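Local atomic coordinates of uncharacterized protein (Actinomyces odontolyticus, PDB entry 4MJG), a protein that is of unknown function but belongs to the DUF4853 family and is probably made as a membrane-attached lipoprotein in the bacterium. Residues 15-21 with 135-141; 67-71 with 152-158; 160-166 with 177-183. Numbering follows the deposited sequence.

Contact 1: residues 15-21 with 135-141; sequences RVSIEEY and ACLPTNK. With SO4 (sulfate ion), chain C.
The first amides of a helix lack acceptors within it and must find them elsewhere; residues 15-21 with 135-141 illustrate the principle. Residues 15-17 are extended (phi near -70°, psi near 155°) and helical angles begin at Ile-18; residues 135-139 are also extended. The nearest CA pairs are Ser-17 with Thr-139 (5.2 Å) and Ile-18 with Leu-137 (5.3 Å). Leu-137, chi1 m and chi2 t, gives up the most surface. Its CD1 meets Tyr-21 CB at 3.4 Å and Ile-18 CD1 at 3.8 Å, while its CD2 lies 3.6 Å from Val-16 O, and its backbone bonds to Tyr-63 of strand 62-73. Arg-15 (chi1 m, chi2 and chi3 t) reaches back along the loop: NH1 donates to Cys-136 O at 2.6 Å, and Ala-135 CB sits over one guanidinium face, 3.6 Å from Arg-15 NH1. A sulfate ion, probably from the crystallisation liquor, receives Arg-15 NH1 (3.2 Å) and Cys-136 N (2.7 Å) at its O1. Pro-138 completes the trio, its CG 3.6 Å from Arg-15 O and its O accepting Ile-18 N at 3.2 Å, so that a first-turn amide of the helix finds an acceptor. Thr-139 OG1 donates to Glu-19 OE1 (3.2 Å) and, in an ST turn, accepts from Lys-141 N (3.1 Å). With Ser-17 OG accepting Glu-20 N at 3.2 Å, the arrangement is a serine N-cap, here docked on a loop that the Cys-55 to Cys-136 disulfide ties to strand 44-55.

Contact 2: residues 67-71 with 152-158; sequences GYTTV and PSVEEAF
A short serine-capped helix packed against a strand of the antiparallel sheet, held largely by one tyrosine, joins residues 152-158 to residues 67-71 of strand 62-73. The nearest CA atoms, those of Tyr-68 and Val-154, are 8.2 Å apart, so side chains must span the gap; Tyr-68 does so with chi1 m (-80°) and chi2 -90°. Along the second segment, Pro-152 comes first: its O accepts the hydroxyl proton of Tyr-68 OH at 3.0 Å, at the edge of the tyrosine ring. Ser-153, extended with chi1 p, is the N-cap; its OG takes Glu-156 N in a weak 3.4 Å bond, while Ser-153 O receives Ala-157 N at 3.0 Å. Val-154 opens the helix and lays CG2 over one face of the Tyr-68 ring, with its CB 4.0 Å from Tyr-68 CZ. One turn later Ala-157 points its CB at the same ring, 3.7 Å from Tyr-68 CE2, and it also touches Ser-30 of helix 26-31. Phe-158 leaves helical geometry (phi -129°, psi 72°) although its N still reaches Val-154 O at 3.3 Å. With chi1 m, its ring presents an edge to the face of Tyr-68 in an offset edge-to-face pair, centroids 5.8 Å apart and planes at 70°. Two residues along the strand from Tyr-68, Thr-70 CG2 closes the contact, 3.8 Å from Phe-158 CZ.

Contact 3: residues 160-166 with 177-183; sequences GMHVTIS and PTLTTGA
His-162, with chi1 p (80°) and chi2 -63°, overlaps the methyl group of Ala-183: the CB of Ala-183 lies 4.3 Å from the imidazole centroid and 29° off the ring normal, an off-centre CH-pi contact. The ring also turns ND1 to Thr-180 O, donating at 2.9 Å to a carbonyl that already receives His-162 N at 3.0 Å. The backbone bond belongs to the ladder of an antiparallel beta hairpin, strands 161-166 and 177-181, whose axes approach to 4.4 Å at 132°, well short of exactly antiparallel. His-162 faces Thr-180 and Thr-164 faces Thr-178 in hydrogen-bonded pairs; Thr-180 N returns to His-162 O (3.1 Å), Thr-164 N reaches Thr-178 O (2.8 Å) and Thr-178 N reaches Thr-164 O (2.7 Å). Between and beyond them Met-161 with Thr-181, Val-163 with Leu-179 and Ile-165 with Pro-177 are non-hydrogen-bonded pairs. Past the strands Gly-182, at phi 98° and psi 150°, angles that call for glycine, donates its N to Gly-160 O at 2.9 Å. Thr-164 OG1 and Thr-178 OG1, both residues chi1 p, share a 2.6 Å hydrogen bond, and a weak one links Thr-164 OG1 to Thr-180 OG1 at 3.3 Å. On the face of Val-163 and Leu-179, Val-163 CG2 lies 4.1 Å from Leu-179 CD2; selenomethionine Met-161 adds its CE, 3.8 Å from Leu-179 CB. The chemistry thus implies a two-faced hairpin at the sheet margin, hydroxyls and imidazole on one surface, and on the other an apolar surface suited to the packing of helix 154-157.

How the contacts relate
From the N terminus, the chain opens contact 1 at the start of helix 18-24 and contact 2 on strand 62-73, then closes contact 1 in the loop after strand 127-133 and contact 2 at helix 154-157. The two loops therefore cross, though their nearest atoms stay about 7 Å apart. Contact 3 follows in series as a local hairpin, closing a nine-residue connection and adding the last two strands to the antiparallel sheet beside strand 44-55. Contacts 2 and 3 share an interface: Val-154 CG1 packs on Val-163 CG2 (3.2 Å) and Phe-158 CD1 on Leu-179 CD1 (3.8 Å), so helix 154-157 and the residue after it bridge a central strand and the sheet margin.

Contact 1: residues 15-21 with 135-141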
# COMPACT_ATOMS: atom_id res chain seq x y z
N ARG A 15 -0.26 -5.35 -19.38
CA ARG A 15 -0.41 -4.46 -18.23
C ARG A 15 -0.04 -3.03 -18.60
O ARG A 15 0.76 -2.81 -19.50
CB ARG A 15 0.47 -4.93 -17.07
CG ARG A 15 0.04 -6.26 -16.46
CD ARG A 15 1.07 -6.77 -15.47
NE ARG A 15 0.92 -8.21 -15.21
CZ ARG A 15 1.80 -8.96 -14.54
NH1 ARG A 15 2.91 -8.43 -14.04
NH2 ARG A 15 1.57 -10.25 -14.38
N VAL A 16 -0.62 -2.05 -17.91
CA VAL A 16 -0.26 -0.65 -18.11
C VAL A 16 1.20 -0.43 -17.71
O VAL A 16 1.76 -1.22 -16.95
CB VAL A 16 -1.15 0.34 -17.32
CG1 VAL A 16 -2.61 0.22 -17.76
CG2 VAL A 16 -1.03 0.14 -15.81
N SER A 17 1.79 0.65 -18.20
CA SER A 17 3.19 0.94 -17.91
C SER A 17 3.35 1.39 -16.47
O SER A 17 2.41 1.90 -15.85
CB SER A 17 3.73 2.03 -18.85
OG SER A 17 3.26 3.31 -18.46
N ILE A 18 4.56 1.20 -15.94
CA ILE A 18 4.91 1.65 -14.59
C ILE A 18 4.49 3.10 -14.34
O ILE A 18 3.96 3.43 -13.28
CB ILE A 18 6.42 1.47 -14.32
CG1 ILE A 18 6.79 1.89 -12.89
CG2 ILE A 18 7.28 2.22 -15.33
CD1 ILE A 18 6.14 1.05 -11.81
N GLU A 19 4.71 3.96 -15.33
CA GLU A 19 4.39 5.39 -15.21
C GLU A 19 2.89 5.63 -15.15
O GLU A 19 2.43 6.50 -14.40
CB GLU A 19 5.01 6.16 -16.37
CG GLU A 19 6.53 6.15 -16.38
CD GLU A 19 7.11 5.86 -17.76
OE1 GLU A 19 6.88 4.74 -18.28
OE2 GLU A 19 7.79 6.75 -18.31
N GLU A 20 2.13 4.88 -15.94
CA GLU A 20 0.67 4.96 -15.93
C GLU A 20 0.13 4.47 -14.60
O GLU A 20 -0.85 5.02 -14.08
CB GLU A 20 0.09 4.11 -17.07
CG GLU A 20 -1.44 4.08 -17.16
CD GLU A 20 -2.04 5.35 -17.73
OE1 GLU A 20 -1.31 6.32 -17.98
OE2 GLU A 20 -3.28 5.37 -17.93
N TYR A 21 0.77 3.45 -14.05
CA TYR A 21 0.34 2.86 -12.78
C TYR A 21 0.59 3.82 -11.63
O TYR A 21 -0.28 4.04 -10.78
CB TYR A 21 1.10 1.56 -12.54
CG TYR A 21 0.50 0.68 -11.46
CD1 TYR A 21 0.88 0.81 -10.13
CD2 TYR A 21 -0.42 -0.30 -11.79
CE1 TYR A 21 0.35 -0.02 -9.15
CE2 TYR A 21 -0.96 -1.14 -10.82
CZ TYR A 21 -0.58 -0.99 -9.51
OH TYR A 21 -1.11 -1.83 -8.56
N ALA A 135 2.29 -5.50 -9.06
CA ALA A 135 2.86 -6.54 -9.91
C ALA A 135 3.97 -5.92 -10.73
O ALA A 135 4.12 -4.69 -10.75
CB ALA A 135 1.79 -7.11 -10.83
N CYS A 136 4.76 -6.75 -11.39
CA CYS A 136 5.83 -6.26 -12.27
C CYS A 136 5.20 -5.61 -13.50
O CYS A 136 4.30 -6.19 -14.11
CB CYS A 136 6.77 -7.39 -12.67
SG CYS A 136 8.36 -6.84 -13.33
N LEU A 137 5.65 -4.41 -13.85
CA LEU A 137 5.05 -3.64 -14.94
C LEU A 137 6.04 -3.35 -16.05
O LEU A 137 7.21 -3.09 -15.79
CB LEU A 137 4.49 -2.33 -14.39
CG LEU A 137 3.45 -2.50 -13.28
CD1 LEU A 137 3.19 -1.18 -12.56
CD2 LEU A 137 2.16 -3.07 -13.84
N PRO A 138 5.58 -3.39 -17.32
CA PRO A 138 6.46 -3.09 -18.44
C PRO A 138 6.70 -1.59 -18.60
O PRO A 138 6.03 -0.79 -17.96
CB PRO A 138 5.67 -3.62 -19.63
CG PRO A 138 4.25 -3.42 -19.24
CD PRO A 138 4.20 -3.66 -17.76
N THR A 139 7.67 -1.24 -19.44
CA THR A 139 7.93 0.15 -19.78
C THR A 139 8.80 0.26 -21.03
O THR A 139 9.57 -0.65 -21.34
CB THR A 139 8.64 0.90 -18.63
OG1 THR A 139 8.76 2.29 -18.96
CG2 THR A 139 10.03 0.31 -18.36
N ASN A 140 8.68 1.38 -21.73
CA ASN A 140 9.55 1.69 -22.86
C ASN A 140 10.82 2.43 -22.41
O ASN A 140 11.66 2.79 -23.24
CB ASN A 140 8.80 2.52 -23.91
CG ASN A 140 8.35 3.87 -23.39
OD1 ASN A 140 8.49 4.19 -22.20
ND2 ASN A 140 7.79 4.68 -24.28
N LYS A 141 10.96 2.66 -21.11
CA LYS A 141 12.09 3.39 -20.55
C LYS A 141 13.22 2.43 -20.19
O LYS A 141 13.00 1.22 -20.13
CB LYS A 141 11.66 4.17 -19.30
CG LYS A 141 10.48 5.11 -19.51
CD LYS A 141 10.78 6.20 -20.52
CE LYS A 141 9.63 7.18 -20.62
NZ LYS A 141 9.76 8.08 -21.80
S SO4 C . 4.96 -10.29 -10.37
O1 SO4 C . 4.22 -9.44 -11.33
O2 SO4 C . 4.53 -10.03 -8.98
O3 SO4 C . 4.68 -11.71 -10.68
O4 SO4 C . 6.41 -10.03 -10.51

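Contact 2: residues 67-71 with 152-158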
# COMPACT_ATOMS: atom_id res chain seq x y z
N GLY A 67 4.29 1.09 -2.57
CA GLY A 67 3.64 2.35 -2.22
C GLY A 67 4.02 2.86 -0.84
O GLY A 67 4.94 2.34 -0.20
N TYR A 68 3.29 3.88 -0.39
CA TYR A 68 3.46 4.39 0.97
C TYR A 68 3.13 3.29 1.95
O TYR A 68 2.30 2.42 1.67
CB TYR A 68 2.53 5.57 1.23
CG TYR A 68 3.04 6.88 0.68
CD1 TYR A 68 3.85 7.72 1.43
CD2 TYR A 68 2.68 7.29 -0.60
CE1 TYR A 68 4.31 8.92 0.93
CE2 TYR A 68 3.13 8.48 -1.11
CZ TYR A 68 3.95 9.30 -0.34
OH TYR A 68 4.40 10.48 -0.85
N THR A 69 3.81 3.31 3.09
CA THR A 69 3.46 2.44 4.19
C THR A 69 2.87 3.33 5.27
O THR A 69 3.53 4.25 5.73
CB THR A 69 4.69 1.70 4.73
OG1 THR A 69 5.29 0.93 3.67
CG2 THR A 69 4.31 0.79 5.88
N THR A 70 1.61 3.09 5.62
CA THR A 70 0.94 3.88 6.66
C THR A 70 0.50 3.00 7.81
O THR A 70 0.23 1.81 7.63
CB THR A 70 -0.28 4.65 6.12
OG1 THR A 70 -1.27 3.74 5.63
CG2 THR A 70 0.14 5.58 5.01
N VAL A 71 0.42 3.60 9.00
CA VAL A 71 0.16 2.87 10.23
C VAL A 71 -1.01 3.49 10.98
O VAL A 71 -1.00 4.68 11.28
CB VAL A 71 1.41 2.85 11.13
CG1 VAL A 71 1.11 2.19 12.47
CG2 VAL A 71 2.53 2.10 10.43
N PRO A 152 4.34 10.10 -6.54
CA PRO A 152 3.40 11.13 -6.12
C PRO A 152 3.68 11.61 -4.71
O PRO A 152 4.08 10.82 -3.86
CB PRO A 152 2.05 10.41 -6.18
CG PRO A 152 2.37 8.99 -5.92
CD PRO A 152 3.76 8.75 -6.46
N SER A 153 3.46 12.90 -4.48
CA SER A 153 3.48 13.46 -3.14
C SER A 153 2.38 12.79 -2.32
O SER A 153 1.42 12.26 -2.88
CB SER A 153 3.24 14.96 -3.18
OG SER A 153 1.99 15.25 -3.79
N VAL A 154 2.51 12.84 -1.01
CA VAL A 154 1.49 12.28 -0.14
C VAL A 154 0.16 13.02 -0.30
O VAL A 154 -0.90 12.48 0.01
CB VAL A 154 1.95 12.29 1.33
CG1 VAL A 154 1.93 13.70 1.90
CG2 VAL A 154 1.09 11.34 2.16
N GLU A 155 0.21 14.26 -0.78
CA GLU A 155 -0.99 15.01 -1.14
C GLU A 155 -1.76 14.25 -2.22
O GLU A 155 -2.97 14.03 -2.09
CB GLU A 155 -0.65 16.41 -1.68
CG GLU A 155 0.32 17.24 -0.84
CD GLU A 155 -0.14 17.45 0.59
OE1 GLU A 155 -1.36 17.62 0.82
OE2 GLU A 155 0.73 17.46 1.49
N GLU A 156 -1.04 13.87 -3.27
CA GLU A 156 -1.63 13.22 -4.44
C GLU A 156 -2.03 11.77 -4.18
O GLU A 156 -3.03 11.30 -4.72
CB GLU A 156 -0.65 13.26 -5.62
CG GLU A 156 -0.35 14.66 -6.12
CD GLU A 156 0.96 14.76 -6.89
OE1 GLU A 156 1.51 13.71 -7.29
OE2 GLU A 156 1.43 15.89 -7.09
N ALA A 157 -1.25 11.08 -3.35
CA ALA A 157 -1.53 9.68 -3.03
C ALA A 157 -2.79 9.50 -2.17
O ALA A 157 -3.47 8.48 -2.27
CB ALA A 157 -0.33 9.06 -2.32
N PHE A 158 -3.10 10.51 -1.36
CA PHE A 158 -4.25 10.46 -0.45
C PHE A 158 -5.11 11.72 -0.63
O PHE A 158 -5.12 12.59 0.24
CB PHE A 158 -3.76 10.36 1.00
CG PHE A 158 -2.94 9.13 1.28
CD1 PHE A 158 -1.57 9.12 1.03
CD2 PHE A 158 -3.53 7.99 1.81
CE1 PHE A 158 -0.81 7.99 1.29
CE2 PHE A 158 -2.76 6.85 2.07
CZ PHE A 158 -1.40 6.85 1.81

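Contact 3: residues 160-166 with 177-183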
# COMPACT_ATOMS: atom_id res chain seq x y z
N GLY A 160 -8.19 12.95 -0.39
CA GLY A 160 -9.10 13.52 0.61
C GLY A 160 -8.46 13.92 1.92
O GLY A 160 -9.14 14.43 2.82
N MSE A 161 -7.15 13.72 2.03
CA MSE A 161 -6.43 13.89 3.29
C MSE A 161 -5.43 15.00 3.19
O MSE A 161 -5.04 15.39 2.08
CB MSE A 161 -5.70 12.59 3.58
CG MSE A 161 -6.62 11.38 3.41
SE MSE A 161 -6.95 10.60 5.18
CE MSE A 161 -5.57 9.21 5.12
N HIS A 162 -4.99 15.52 4.34
CA HIS A 162 -3.92 16.52 4.39
C HIS A 162 -2.89 16.17 5.47
O HIS A 162 -3.20 15.49 6.46
CB HIS A 162 -4.47 17.93 4.59
CG HIS A 162 -4.84 18.27 6.00
ND1 HIS A 162 -5.82 17.59 6.70
CD2 HIS A 162 -4.37 19.22 6.84
CE1 HIS A 162 -5.93 18.11 7.91
NE2 HIS A 162 -5.07 19.10 8.02
N VAL A 163 -1.66 16.66 5.27
CA VAL A 163 -0.54 16.32 6.13
C VAL A 163 -0.51 17.17 7.39
O VAL A 163 -0.54 18.40 7.32
CB VAL A 163 0.81 16.53 5.40
CG1 VAL A 163 1.97 16.19 6.33
CG2 VAL A 163 0.88 15.68 4.15
N THR A 164 -0.43 16.50 8.53
CA THR A 164 -0.16 17.15 9.81
C THR A 164 1.05 16.45 10.43
O THR A 164 1.56 15.48 9.87
CB THR A 164 -1.37 17.07 10.75
OG1 THR A 164 -1.89 15.73 10.77
CG2 THR A 164 -2.46 18.01 10.29
N ILE A 165 1.51 16.94 11.58
CA ILE A 165 2.64 16.32 12.27
C ILE A 165 2.32 16.13 13.75
O ILE A 165 1.92 17.07 14.42
CB ILE A 165 3.95 17.13 12.09
CG1 ILE A 165 3.72 18.62 12.28
CG2 ILE A 165 4.52 16.90 10.71
CD1 ILE A 165 4.96 19.46 12.02
N SER A 166 2.50 14.91 14.24
CA SER A 166 2.22 14.56 15.63
C SER A 166 3.50 14.15 16.32
O SER A 166 4.46 13.74 15.67
CB SER A 166 1.22 13.39 15.69
OG SER A 166 0.00 13.71 15.02
N PRO A 177 5.18 12.34 10.67
CA PRO A 177 4.14 12.90 9.81
C PRO A 177 2.86 12.07 9.86
O PRO A 177 2.92 10.84 9.80
CB PRO A 177 4.77 12.84 8.43
CG PRO A 177 5.71 11.69 8.49
CD PRO A 177 6.21 11.62 9.90
N THR A 178 1.73 12.75 9.96
CA THR A 178 0.43 12.09 10.05
C THR A 178 -0.52 12.59 8.98
O THR A 178 -0.36 13.70 8.46
CB THR A 178 -0.21 12.34 11.43
OG1 THR A 178 -0.40 13.75 11.62
CG2 THR A 178 0.67 11.81 12.55
N LEU A 179 -1.51 11.77 8.66
CA LEU A 179 -2.55 12.13 7.70
C LEU A 179 -3.90 12.20 8.39
O LEU A 179 -4.28 11.27 9.10
CB LEU A 179 -2.61 11.09 6.58
CG LEU A 179 -1.33 10.89 5.77
CD1 LEU A 179 -1.49 9.73 4.81
CD2 LEU A 179 -0.98 12.16 5.01
N THR A 180 -4.61 13.30 8.18
CA THR A 180 -5.96 13.46 8.73
C THR A 180 -6.90 13.97 7.65
O THR A 180 -6.50 14.74 6.76
CB THR A 180 -5.97 14.39 9.96
OG1 THR A 180 -5.03 15.45 9.77
CG2 THR A 180 -5.61 13.62 11.22
N THR A 181 -8.16 13.55 7.74
CA THR A 181 -9.16 13.81 6.70
C THR A 181 -9.46 15.30 6.54
O THR A 181 -9.40 16.07 7.50
CB THR A 181 -10.48 13.06 7.01
OG1 THR A 181 -10.95 13.44 8.31
CG2 THR A 181 -10.26 11.54 6.97
N GLY A 182 -9.78 15.70 5.31
CA GLY A 182 -10.05 17.10 4.98
C GLY A 182 -8.83 17.77 4.37
O GLY A 182 -7.70 17.40 4.67
N ALA A 183 -9.08 18.75 3.49
CA ALA A 183 -8.03 19.54 2.84
C ALA A 183 -7.08 18.67 2.02
O ALA A 183 -6.32 19.17 1.19
CB ALA A 183 -7.25 20.37 3.86